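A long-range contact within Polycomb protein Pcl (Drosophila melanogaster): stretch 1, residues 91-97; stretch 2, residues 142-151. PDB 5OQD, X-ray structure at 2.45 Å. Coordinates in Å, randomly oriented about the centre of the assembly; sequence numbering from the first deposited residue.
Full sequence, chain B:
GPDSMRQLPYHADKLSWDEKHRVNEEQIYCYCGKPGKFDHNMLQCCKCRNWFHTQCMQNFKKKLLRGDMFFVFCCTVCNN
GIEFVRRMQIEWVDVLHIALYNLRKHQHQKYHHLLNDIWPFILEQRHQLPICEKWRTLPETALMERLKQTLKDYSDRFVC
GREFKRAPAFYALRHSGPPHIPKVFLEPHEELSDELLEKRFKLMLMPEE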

# COMPACT_ATOMS: atom_id res chain seq x y z
N GLU B 91 2.95 -6.20 5.32
CA GLU B 91 2.22 -7.12 6.17
C GLU B 91 0.78 -7.39 5.73
O GLU B 91 0.28 -6.78 4.79
CB GLU B 91 2.26 -6.66 7.62
CG GLU B 91 3.31 -7.39 8.45
CD GLU B 91 2.78 -8.67 9.07
OE1 GLU B 91 1.96 -9.35 8.43
OE2 GLU B 91 3.18 -8.99 10.20
N TRP B 92 0.13 -8.31 6.43
CA TRP B 92 -1.25 -8.70 6.15
C TRP B 92 -2.23 -7.54 6.28
O TRP B 92 -3.18 -7.46 5.53
CB TRP B 92 -1.68 -9.87 7.03
CG TRP B 92 -1.12 -11.16 6.57
CD1 TRP B 92 -0.33 -12.00 7.27
CD2 TRP B 92 -1.30 -11.74 5.28
NE1 TRP B 92 -0.01 -13.08 6.50
CE2 TRP B 92 -0.60 -12.95 5.27
CE3 TRP B 92 -2.00 -11.36 4.13
CZ2 TRP B 92 -0.56 -13.77 4.16
CZ3 TRP B 92 -1.96 -12.18 3.04
CH2 TRP B 92 -1.25 -13.37 3.06
N VAL B 93 -2.00 -6.66 7.24
CA VAL B 93 -2.88 -5.52 7.41
C VAL B 93 -2.87 -4.66 6.16
O VAL B 93 -3.89 -4.14 5.75
CB VAL B 93 -2.48 -4.67 8.62
CG1 VAL B 93 -1.01 -4.32 8.56
CG2 VAL B 93 -3.32 -3.41 8.69
N ASP B 94 -1.69 -4.51 5.56
CA ASP B 94 -1.55 -3.77 4.32
C ASP B 94 -2.29 -4.43 3.16
O ASP B 94 -2.92 -3.76 2.35
CB ASP B 94 -0.07 -3.59 3.98
CG ASP B 94 0.72 -3.00 5.13
OD1 ASP B 94 0.20 -2.11 5.81
OD2 ASP B 94 1.86 -3.43 5.36
N VAL B 95 -2.23 -5.75 3.09
CA VAL B 95 -2.96 -6.52 2.09
C VAL B 95 -4.47 -6.36 2.27
O VAL B 95 -5.20 -6.17 1.30
CB VAL B 95 -2.59 -8.02 2.17
CG1 VAL B 95 -3.50 -8.84 1.26
CG2 VAL B 95 -1.13 -8.22 1.81
N LEU B 96 -4.92 -6.43 3.52
CA LEU B 96 -6.33 -6.30 3.83
C LEU B 96 -6.86 -4.90 3.53
O LEU B 96 -7.96 -4.75 3.00
CB LEU B 96 -6.58 -6.64 5.30
CG LEU B 96 -6.47 -8.12 5.68
CD1 LEU B 96 -6.50 -8.30 7.19
CD2 LEU B 96 -7.57 -8.92 5.02
N HIS B 97 -6.07 -3.89 3.86
CA HIS B 97 -6.46 -2.51 3.60
C HIS B 97 -6.52 -2.26 2.09
O HIS B 97 -7.43 -1.59 1.60
CB HIS B 97 -5.50 -1.52 4.27
CG HIS B 97 -6.05 -0.13 4.40
ND1 HIS B 97 -5.90 0.63 5.54
CD2 HIS B 97 -6.75 0.63 3.53
CE1 HIS B 97 -6.49 1.80 5.36
NE2 HIS B 97 -7.01 1.82 4.15
N ALA B 142 -4.70 -21.80 7.91
CA ALA B 142 -3.82 -20.99 8.75
C ALA B 142 -3.87 -19.53 8.31
O ALA B 142 -3.70 -18.62 9.12
CB ALA B 142 -2.39 -21.52 8.70
N LEU B 143 -4.11 -19.33 7.02
CA LEU B 143 -4.22 -17.99 6.45
C LEU B 143 -5.50 -17.31 6.90
O LEU B 143 -5.51 -16.11 7.19
CB LEU B 143 -4.16 -18.06 4.93
CG LEU B 143 -4.36 -16.74 4.17
CD1 LEU B 143 -3.40 -15.66 4.67
CD2 LEU B 143 -4.20 -16.96 2.68
N MET B 144 -6.59 -18.08 6.95
CA MET B 144 -7.88 -17.56 7.38
C MET B 144 -7.84 -17.04 8.81
O MET B 144 -8.30 -15.92 9.08
CB MET B 144 -8.96 -18.64 7.25
CG MET B 144 -9.69 -18.64 5.92
SD MET B 144 -10.62 -17.13 5.66
CE MET B 144 -11.60 -17.09 7.17
N GLU B 145 -7.30 -17.84 9.71
CA GLU B 145 -7.21 -17.47 11.12
C GLU B 145 -6.29 -16.27 11.32
O GLU B 145 -6.55 -15.41 12.16
CB GLU B 145 -6.72 -18.65 11.96
CG GLU B 145 -7.61 -19.88 11.89
CD GLU B 145 -9.01 -19.62 12.41
OE1 GLU B 145 -9.18 -18.74 13.28
OE2 GLU B 145 -9.95 -20.31 11.95
N ARG B 146 -5.21 -16.23 10.54
CA ARG B 146 -4.27 -15.11 10.59
C ARG B 146 -4.95 -13.82 10.14
O ARG B 146 -4.71 -12.75 10.71
CB ARG B 146 -3.04 -15.40 9.74
CG ARG B 146 -2.07 -14.24 9.62
CD ARG B 146 -1.62 -13.73 10.98
NE ARG B 146 -0.72 -14.66 11.65
CZ ARG B 146 -0.31 -14.53 12.91
NH1 ARG B 146 -0.73 -13.51 13.64
NH2 ARG B 146 0.51 -15.42 13.44
N LEU B 147 -5.80 -13.92 9.12
CA LEU B 147 -6.51 -12.76 8.61
C LEU B 147 -7.61 -12.30 9.57
O LEU B 147 -7.84 -11.11 9.73
CB LEU B 147 -7.12 -13.06 7.23
CG LEU B 147 -6.14 -13.17 6.06
CD1 LEU B 147 -6.89 -13.40 4.76
CD2 LEU B 147 -5.27 -11.93 5.97
N LYS B 148 -8.28 -13.27 10.19
CA LYS B 148 -9.31 -12.97 11.18
C LYS B 148 -8.74 -12.19 12.35
O LYS B 148 -9.32 -11.22 12.82
CB LYS B 148 -9.98 -14.25 11.68
CG LYS B 148 -11.04 -14.83 10.75
CD LYS B 148 -11.66 -16.08 11.35
CE LYS B 148 -12.82 -16.59 10.52
NZ LYS B 148 -13.35 -17.88 11.04
N GLN B 149 -7.58 -12.64 12.83
CA GLN B 149 -6.93 -12.02 13.98
C GLN B 149 -6.39 -10.63 13.65
O GLN B 149 -6.48 -9.72 14.46
CB GLN B 149 -5.81 -12.91 14.50
CG GLN B 149 -5.20 -12.41 15.80
CD GLN B 149 -6.24 -12.19 16.88
OE1 GLN B 149 -7.18 -12.97 17.02
NE2 GLN B 149 -6.07 -11.12 17.65
N THR B 150 -5.84 -10.49 12.45
CA THR B 150 -5.30 -9.21 11.99
C THR B 150 -6.39 -8.13 11.98
O THR B 150 -6.17 -7.00 12.42
CB THR B 150 -4.69 -9.32 10.58
OG1 THR B 150 -3.69 -10.34 10.58
CG2 THR B 150 -4.07 -8.00 10.15
N LEU B 151 -7.56 -8.50 11.48
CA LEU B 151 -8.70 -7.60 11.44
C LEU B 151 -9.16 -7.21 12.84
O LEU B 151 -9.70 -6.12 13.05
CB LEU B 151 -9.86 -8.23 10.66
CG LEU B 151 -9.64 -8.39 9.15
CD1 LEU B 151 -10.58 -9.43 8.57
CD2 LEU B 151 -9.83 -7.05 8.45

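Both stretches are helical where they meet. Residues 92-97 open a helix that continues later in the chain, and 142-151 is an internal segment of another. Their axes approach to 9.9 Å with an angle of 82° between the N-to-C directions, so the helices cross almost at right angles. Such a crossing limits the region of close approach, and the CA pairing reflects this: W92 CA lies 7.1 Å from L147 CA, and V93 CA 6.4 Å from T150 CA. Within each segment the i to i+4 pattern holds, as in L96 N to W92 O at 2.9 Å and L147 N to L143 O at 2.9 Å.

The first helix begins close to the contact. E91 occupies the N-cap position, and its OE1 accepts a hydrogen bond from W92 N at 2.9 Å with an N-H...O angle of 163°. E91 N in turn donates to D94 OD2 at 3.0 Å with a less linear angle of 140°. Neither acidic residue touches the second helix; these bonds belong to the helix start that carries W92.

W92 is the knob of the packing. Its CA-to-CB bond points toward the second helix, chi1 is m (-77°), and the side chain sits in a hole formed by L143, R146, L147 and T150. The shortest contact is with L143, whose CD1 lies 3.8 Å from the centroid of the six-membered ring of W92, 27° off the ring normal. This is a CH-pi arrangement over one face, with W92 CZ2 to L143 CD1 at 3.4 Å. The L143 CA-to-CB bond points sideways, but the end of its side chain comes nearer. L147 CD2 approaches W92 CE3 at 3.8 Å and R146 CG approaches W92 CD1 at 3.7 Å, both obliquely to the ring. The arginine contact therefore involves the aliphatic part of its side chain.

One turn later, L96 extends the apolar surface. L96 CD2 is 3.9 Å from L147 CD2, and L96 CD1 lies nearly as close to the same atom, at 4.0 Å; L96 CD1 also meets L151 CG at 3.7 Å and T150 CG2 at 3.8 Å. L147 thus touches both W92 and L96.

T150 packs through its methyl group as well, with CG2 3.8 Å from V93 N and 4.0 Å from V93 CB. Its hydroxyl is used within its own helix: T150 OG1 donates to R146 O at 2.6 Å. No hydrogen bond crosses between the stretches; the closest contacts are largely between carbon atoms, and 369 Å², summed over both sides, is buried.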